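RNA methyltransferase, TrmH family (Porphyromonas gingivalis, PDB 2I6D) probably binds RNA and transfers a methyl group to it, as a putative SPOUT-class methyltransferase of the TrmH family. Local coordinates at residues 76-81 with 86-91; 20-25 with 138-143. All coordinates share one frame; numbering follows the deposited sequence.

Contact 1 (76-81 with 86-91)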
loop_
_atom_site.group_PDB
_atom_site.type_symbol
_atom_site.label_atom_id
_atom_site.label_comp_id
_atom_site.label_asym_id
_atom_site.label_seq_id
_atom_site.Cartn_x
_atom_site.Cartn_y
_atom_site.Cartn_z
ATOM N N LYS A 76 5.097 -24.906 1.076
ATOM C CA LYS A 76 4.402 -24.688 2.353
ATOM C C LYS A 76 5.384 -24.630 3.517
ATOM O O LYS A 76 5.025 -24.174 4.608
ATOM C CB LYS A 76 3.320 -25.749 2.623
ATOM C CG LYS A 76 2.182 -25.714 1.604
ATOM C CD LYS A 76 1.151 -26.838 1.811
ATOM C CE LYS A 76 0.035 -26.715 0.769
ATOM N NZ LYS A 76 -1.116 -27.636 1.047
ATOM N N ARG A 77 6.618 -25.104 3.300
ATOM C CA ARG A 77 7.639 -25.037 4.348
ATOM C C ARG A 77 8.028 -23.595 4.653
ATOM O O ARG A 77 8.427 -23.282 5.782
ATOM C CB ARG A 77 8.869 -25.860 3.979
ATOM C CG ARG A 77 8.593 -27.344 4.001
ATOM C CD ARG A 77 9.698 -28.133 3.301
ATOM N NE ARG A 77 10.906 -28.138 4.102
ATOM C CZ ARG A 77 12.079 -28.600 3.690
ATOM N NH1 ARG A 77 12.226 -29.072 2.451
ATOM N NH2 ARG A 77 13.103 -28.593 4.528
ATOM N N ILE A 78 7.856 -22.718 3.659
ATOM C CA ILE A 78 8.292 -21.318 3.771
ATOM C C ILE A 78 7.204 -20.266 3.459
ATOM O O ILE A 78 7.309 -19.107 3.891
ATOM C CB ILE A 78 9.566 -21.074 2.929
ATOM C CG1 ILE A 78 9.316 -21.404 1.455
ATOM C CG2 ILE A 78 10.770 -21.841 3.536
ATOM C CD1 ILE A 78 10.427 -20.951 0.507
ATOM N N SER A 79 6.164 -20.664 2.733
ATOM C CA SER A 79 5.128 -19.718 2.306
ATOM C C SER A 79 4.063 -19.395 3.350
ATOM O O SER A 79 3.816 -20.157 4.282
ATOM C CB SER A 79 4.464 -20.199 1.001
ATOM O OG SER A 79 3.323 -19.415 0.666
ATOM N N THR A 80 3.411 -18.249 3.154
ATOM C CA THR A 80 2.317 -17.822 3.991
ATOM C C THR A 80 0.997 -18.114 3.300
ATOM O O THR A 80 -0.057 -17.819 3.855
ATOM C CB THR A 80 2.384 -16.301 4.280
ATOM O OG1 THR A 80 2.368 -15.566 3.041
ATOM C CG2 THR A 80 3.674 -15.967 5.064
ATOM N N GLN A 81 1.057 -18.681 2.097
ATOM C CA GLN A 81 -0.119 -18.767 1.228
ATOM C C GLN A 81 -0.739 -20.144 1.283
ATOM O O GLN A 81 -0.038 -21.135 1.421
ATOM C CB GLN A 81 0.247 -18.418 -0.215
ATOM C CG GLN A 81 0.736 -16.975 -0.412
ATOM C CD GLN A 81 -0.277 -15.948 0.043
ATOM O OE1 GLN A 81 -0.116 -15.326 1.095
ATOM N NE2 GLN A 81 -1.336 -15.770 -0.740
ATOM N N PRO A 86 5.817 -21.387 -6.635
ATOM C CA PRO A 86 7.220 -21.769 -6.428
ATOM C C PRO A 86 8.290 -20.691 -6.649
ATOM O O PRO A 86 9.295 -20.947 -7.307
ATOM C CB PRO A 86 7.413 -22.948 -7.405
ATOM C CG PRO A 86 6.370 -22.782 -8.419
ATOM C CD PRO A 86 5.288 -21.874 -7.925
ATOM N N LEU A 87 8.069 -19.494 -6.097
ATOM C CA LEU A 87 9.029 -18.417 -6.170
ATOM C C LEU A 87 8.752 -17.474 -4.991
ATOM O O LEU A 87 7.620 -17.051 -4.786
ATOM C CB LEU A 87 8.879 -17.663 -7.516
ATOM C CG LEU A 87 9.915 -16.596 -7.845
ATOM C CD1 LEU A 87 11.288 -17.233 -8.063
ATOM C CD2 LEU A 87 9.432 -15.778 -9.086
HETATM N N MSE A 88 9.785 -17.185 -4.213
HETATM C CA MSE A 88 9.647 -16.289 -3.085
HETATM C C MSE A 88 10.881 -15.405 -3.089
HETATM O O MSE A 88 12.013 -15.908 -3.152
HETATM C CB MSE A 88 9.535 -17.096 -1.779
HETATM C CG MSE A 88 9.197 -16.253 -0.545
HETATM SE SE MSE A 88 8.698 -17.455 0.967
HETATM C CE MSE A 88 8.249 -16.059 2.297
ATOM N N ALA A 89 10.664 -14.089 -3.064
ATOM C CA ALA A 89 11.753 -13.102 -3.038
ATOM C C ALA A 89 11.784 -12.427 -1.683
ATOM O O ALA A 89 10.750 -12.244 -1.057
ATOM C CB ALA A 89 11.539 -12.038 -4.170
ATOM N N VAL A 90 12.971 -12.025 -1.236
ATOM C CA VAL A 90 13.070 -11.187 -0.070
ATOM C C VAL A 90 13.654 -9.860 -0.557
ATOM O O VAL A 90 14.715 -9.850 -1.200
ATOM C CB VAL A 90 13.958 -11.797 1.031
ATOM C CG1 VAL A 90 14.097 -10.784 2.188
ATOM C CG2 VAL A 90 13.345 -13.121 1.568
ATOM N N PHE A 91 12.952 -8.768 -0.268
ATOM C CA PHE A 91 13.394 -7.423 -0.633
ATOM C C PHE A 91 13.674 -6.626 0.606
ATOM O O PHE A 91 13.065 -6.871 1.659
ATOM C CB PHE A 91 12.294 -6.681 -1.393
ATOM C CG PHE A 91 11.980 -7.265 -2.741
ATOM C CD1 PHE A 91 12.876 -7.136 -3.809
ATOM C CD2 PHE A 91 10.763 -7.895 -2.960
ATOM C CE1 PHE A 91 12.572 -7.677 -5.075
ATOM C CE2 PHE A 91 10.437 -8.410 -4.231
ATOM C CZ PHE A 91 11.353 -8.301 -5.282
#
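Ser-79 and Met-88 mark the closest backbone approach, their CA atoms 7.8 Å apart, where the loop 78-81 passes over strand 87-91; no hydrogen bond joins the two segments. The span is bridged by Met-88, a selenomethionine whose CA-CB bond points at the loop. With CG anti to the backbone N (chi1 -172°) and the chain extended beyond it, the side chain reaches straight out from the strand, so that its last two atoms do the touching. Both SE and CE of Met-88 lie 3.6 Å from the carbonyl O of Ile-78, a van der Waals approach. Ile-78 comes the other way and slides past: its CD1 lies 3.9 Å from SE of Met-88, and CG1 is almost as near. Ser-79 comes nearest with its CA, 4.4 Å from SE of Met-88. Its hydroxyl is occupied along the loop, where OG accepts from the backbone N of Gln-81 at 2.8 Å in an ST turn and also hydrogen-bonds Glu-31. Glu-31 takes the backbone N of Thr-80 as well, tying the loop to strand 27-31. Ile-10 of helix 7-15 packs against Ile-78, and Ala-29 against Met-88. Across the segments this is thus a buried van der Waals contact of a selenoether with an aliphatic branch and a backbone carbonyl, while polar bonds of the loop, such as those of Ser-79 and Thr-80, go to Gln-81 and Glu-31.

Contact 2 (20-25 with 138-143)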
loop_
_atom_site.group_PDB
_atom_site.type_symbol
_atom_site.label_atom_id
_atom_site.label_comp_id
_atom_site.label_asym_id
_atom_site.label_seq_id
_atom_site.Cartn_x
_atom_site.Cartn_y
_atom_site.Cartn_z
ATOM N N LYS A 20 7.550 -7.831 13.609
ATOM C CA LYS A 20 8.731 -7.751 14.461
ATOM C C LYS A 20 10.000 -8.044 13.660
ATOM O O LYS A 20 10.992 -7.308 13.754
ATOM C CB LYS A 20 8.585 -8.717 15.641
ATOM C CG LYS A 20 9.836 -8.937 16.468
ATOM C CD LYS A 20 9.628 -10.112 17.430
ATOM C CE LYS A 20 10.892 -10.452 18.179
ATOM N NZ LYS A 20 10.656 -11.531 19.196
ATOM N N TYR A 21 9.961 -9.108 12.861
ATOM C CA TYR A 21 11.132 -9.524 12.118
ATOM C C TYR A 21 11.353 -8.756 10.822
ATOM O O TYR A 21 12.505 -8.549 10.421
ATOM C CB TYR A 21 11.140 -11.043 11.919
ATOM C CG TYR A 21 11.331 -11.730 13.259
ATOM C CD1 TYR A 21 12.570 -11.703 13.904
ATOM C CD2 TYR A 21 10.266 -12.353 13.908
ATOM C CE1 TYR A 21 12.753 -12.302 15.131
ATOM C CE2 TYR A 21 10.445 -12.963 15.153
ATOM C CZ TYR A 21 11.691 -12.935 15.747
ATOM O OH TYR A 21 11.883 -13.509 16.971
ATOM N N ARG A 22 10.271 -8.293 10.194
ATOM C CA ARG A 22 10.407 -7.410 9.038
ATOM C C ARG A 22 11.160 -6.165 9.461
ATOM O O ARG A 22 12.048 -5.721 8.741
ATOM C CB ARG A 22 9.056 -7.039 8.425
ATOM C CG ARG A 22 8.359 -8.230 7.769
ATOM C CD ARG A 22 7.222 -7.782 6.824
ATOM N NE ARG A 22 6.103 -7.180 7.551
ATOM C CZ ARG A 22 5.125 -7.861 8.142
ATOM N NH1 ARG A 22 5.117 -9.185 8.115
ATOM N NH2 ARG A 22 4.154 -7.209 8.765
ATOM N N LEU A 23 10.833 -5.644 10.648
ATOM C CA LEU A 23 11.484 -4.456 11.187
ATOM C C LEU A 23 12.943 -4.717 11.541
ATOM O O LEU A 23 13.820 -3.914 11.204
ATOM C CB LEU A 23 10.750 -3.944 12.431
ATOM C CG LEU A 23 9.424 -3.218 12.220
ATOM C CD1 LEU A 23 8.787 -2.938 13.561
ATOM C CD2 LEU A 23 9.609 -1.921 11.401
ATOM N N ARG A 24 13.201 -5.836 12.213
ATOM C CA ARG A 24 14.552 -6.145 12.685
ATOM C C ARG A 24 15.490 -6.389 11.500
ATOM O O ARG A 24 16.654 -5.954 11.508
ATOM C CB ARG A 24 14.516 -7.375 13.577
ATOM C CG ARG A 24 15.757 -7.562 14.370
ATOM C CD ARG A 24 15.628 -8.702 15.306
ATOM N NE ARG A 24 14.879 -8.355 16.509
ATOM C CZ ARG A 24 14.592 -9.230 17.464
ATOM N NH1 ARG A 24 15.007 -10.484 17.354
ATOM N NH2 ARG A 24 13.896 -8.855 18.524
ATOM N N GLU A 25 14.955 -7.080 10.491
ATOM C CA GLU A 25 15.707 -7.437 9.291
ATOM C C GLU A 25 15.636 -6.379 8.205
ATOM O O GLU A 25 16.353 -6.475 7.202
ATOM C CB GLU A 25 15.193 -8.764 8.715
ATOM C CG GLU A 25 15.400 -9.984 9.626
ATOM C CD GLU A 25 16.857 -10.196 10.003
ATOM O OE1 GLU A 25 17.745 -9.899 9.170
ATOM O OE2 GLU A 25 17.113 -10.659 11.138
ATOM N N SER A 138 -3.226 2.156 10.672
ATOM C CA SER A 138 -3.477 1.559 9.341
ATOM C C SER A 138 -2.707 0.245 9.138
ATOM O O SER A 138 -1.709 -0.016 9.813
ATOM C CB SER A 138 -3.170 2.561 8.232
ATOM O OG SER A 138 -4.119 3.621 8.280
ATOM N N ALA A 139 -3.217 -0.611 8.263
ATOM C CA ALA A 139 -2.596 -1.918 7.991
ATOM C C ALA A 139 -1.170 -1.751 7.477
ATOM O O ALA A 139 -0.842 -0.729 6.876
ATOM C CB ALA A 139 -3.443 -2.717 6.989
ATOM N N ASP A 140 -0.324 -2.745 7.731
ATOM C CA ASP A 140 1.064 -2.726 7.268
ATOM C C ASP A 140 1.096 -3.115 5.776
ATOM O O ASP A 140 0.802 -4.259 5.441
ATOM C CB ASP A 140 1.903 -3.717 8.116
ATOM C CG ASP A 140 3.390 -3.743 7.741
ATOM O OD1 ASP A 140 3.821 -3.102 6.765
ATOM O OD2 ASP A 140 4.151 -4.419 8.456
ATOM N N VAL A 141 1.477 -2.192 4.894
ATOM C CA VAL A 141 1.454 -2.466 3.438
ATOM C C VAL A 141 2.431 -3.567 3.013
ATOM O O VAL A 141 2.217 -4.215 1.979
ATOM C CB VAL A 141 1.668 -1.205 2.551
ATOM C CG1 VAL A 141 0.486 -0.259 2.676
ATOM C CG2 VAL A 141 3.002 -0.502 2.896
ATOM N N PHE A 142 3.465 -3.789 3.822
ATOM C CA PHE A 142 4.477 -4.807 3.521
ATOM C C PHE A 142 4.198 -6.153 4.172
ATOM O O PHE A 142 5.003 -7.090 4.062
ATOM C CB PHE A 142 5.872 -4.289 3.845
ATOM C CG PHE A 142 6.266 -3.117 2.984
ATOM C CD1 PHE A 142 6.498 -3.296 1.624
ATOM C CD2 PHE A 142 6.363 -1.840 3.525
ATOM C CE1 PHE A 142 6.822 -2.221 0.804
ATOM C CE2 PHE A 142 6.706 -0.753 2.712
ATOM C CZ PHE A 142 6.932 -0.948 1.355
ATOM N N SER A 143 3.060 -6.251 4.856
ATOM C CA SER A 143 2.619 -7.538 5.421
ATOM C C SER A 143 2.234 -8.420 4.219
ATOM O O SER A 143 1.811 -7.886 3.203
ATOM C CB SER A 143 1.423 -7.344 6.366
ATOM O OG SER A 143 0.302 -6.859 5.630
HETATM O O HOH W 1 6.554 -4.157 7.429
#
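Arg-22 carries the whole of this contact from helix 19-25, extending its side chain to the loop that precedes helix 144-148. Its CG stands anti to the carbonyl carbon (chi1 -68°), and a bend at chi3 (-68°) turns the guanidinium beside the turn 140-143. On the way CD passes 3.6 Å from the carbonyl O of Phe-142. At the guanidinium edge, NH2 donates to OD2 of Asp-140 over 2.8 Å in a nearly straight hydrogen bond that is part of a salt bridge. The acceptor lies in the guanidinium plane, but the donor reaches OD2 from above the carboxylate, the two planes being 56° apart. A water also lies at this edge, in the guanidinium plane, accepting from NE of Arg-22 at 3.1 Å and donating to OD2 of Asp-140 at 2.6 Å. Over one face sits Ser-143, its CA 3.6 Å above the plane and its CB 3.6 Å from NH2 of Arg-22. The remaining nitrogen, NH1, hydrogen-bonds the carbonyl of Leu-16, so bonds at all three nitrogens fix the group's rotation. Arg-19 forms a second salt bridge to OD2 of Asp-140; the two arginines probably stabilise the carboxylate as an anion. Its other oxygen, OD1, accepts from the backbone N of Phe-142 at 3.0 Å, and the carbonyl O of Asp-140 takes both the N and the OG of Ser-143, the latter at 2.7 Å. The ring of Phe-142 leads away to meet Phe-28. Asp-140 thereby joins an Asx turn to a type I beta turn leading into the N-cap of helix 144-148 at Ser-143, in the SpoU methylase region, held by salt bridges to the putative substrate-binding region.

Overall arrangement
From the N terminus, after helix 7-15, the chain forms helix 19-25, which supplies the early half of contact 2, then strands 27-31, 45-51 and 65-69 of the four-stranded mixed sheet. Contact 1 closes a short loop between residues 76-81 and strand 87-92, with four residues between its segments. The chain then enters the parallel sheet with strand 104-109, passes through helix 114-127 and returns to it in strand 131-134 before residues 138-143 close contact 2. Contact 1 therefore nests inside the loop of contact 2. They lie about 16 Å apart, centre to centre, and do not touch. Contact 1 is internal to the N-terminal region, whereas contact 2 ties that region to the methyltransferase part.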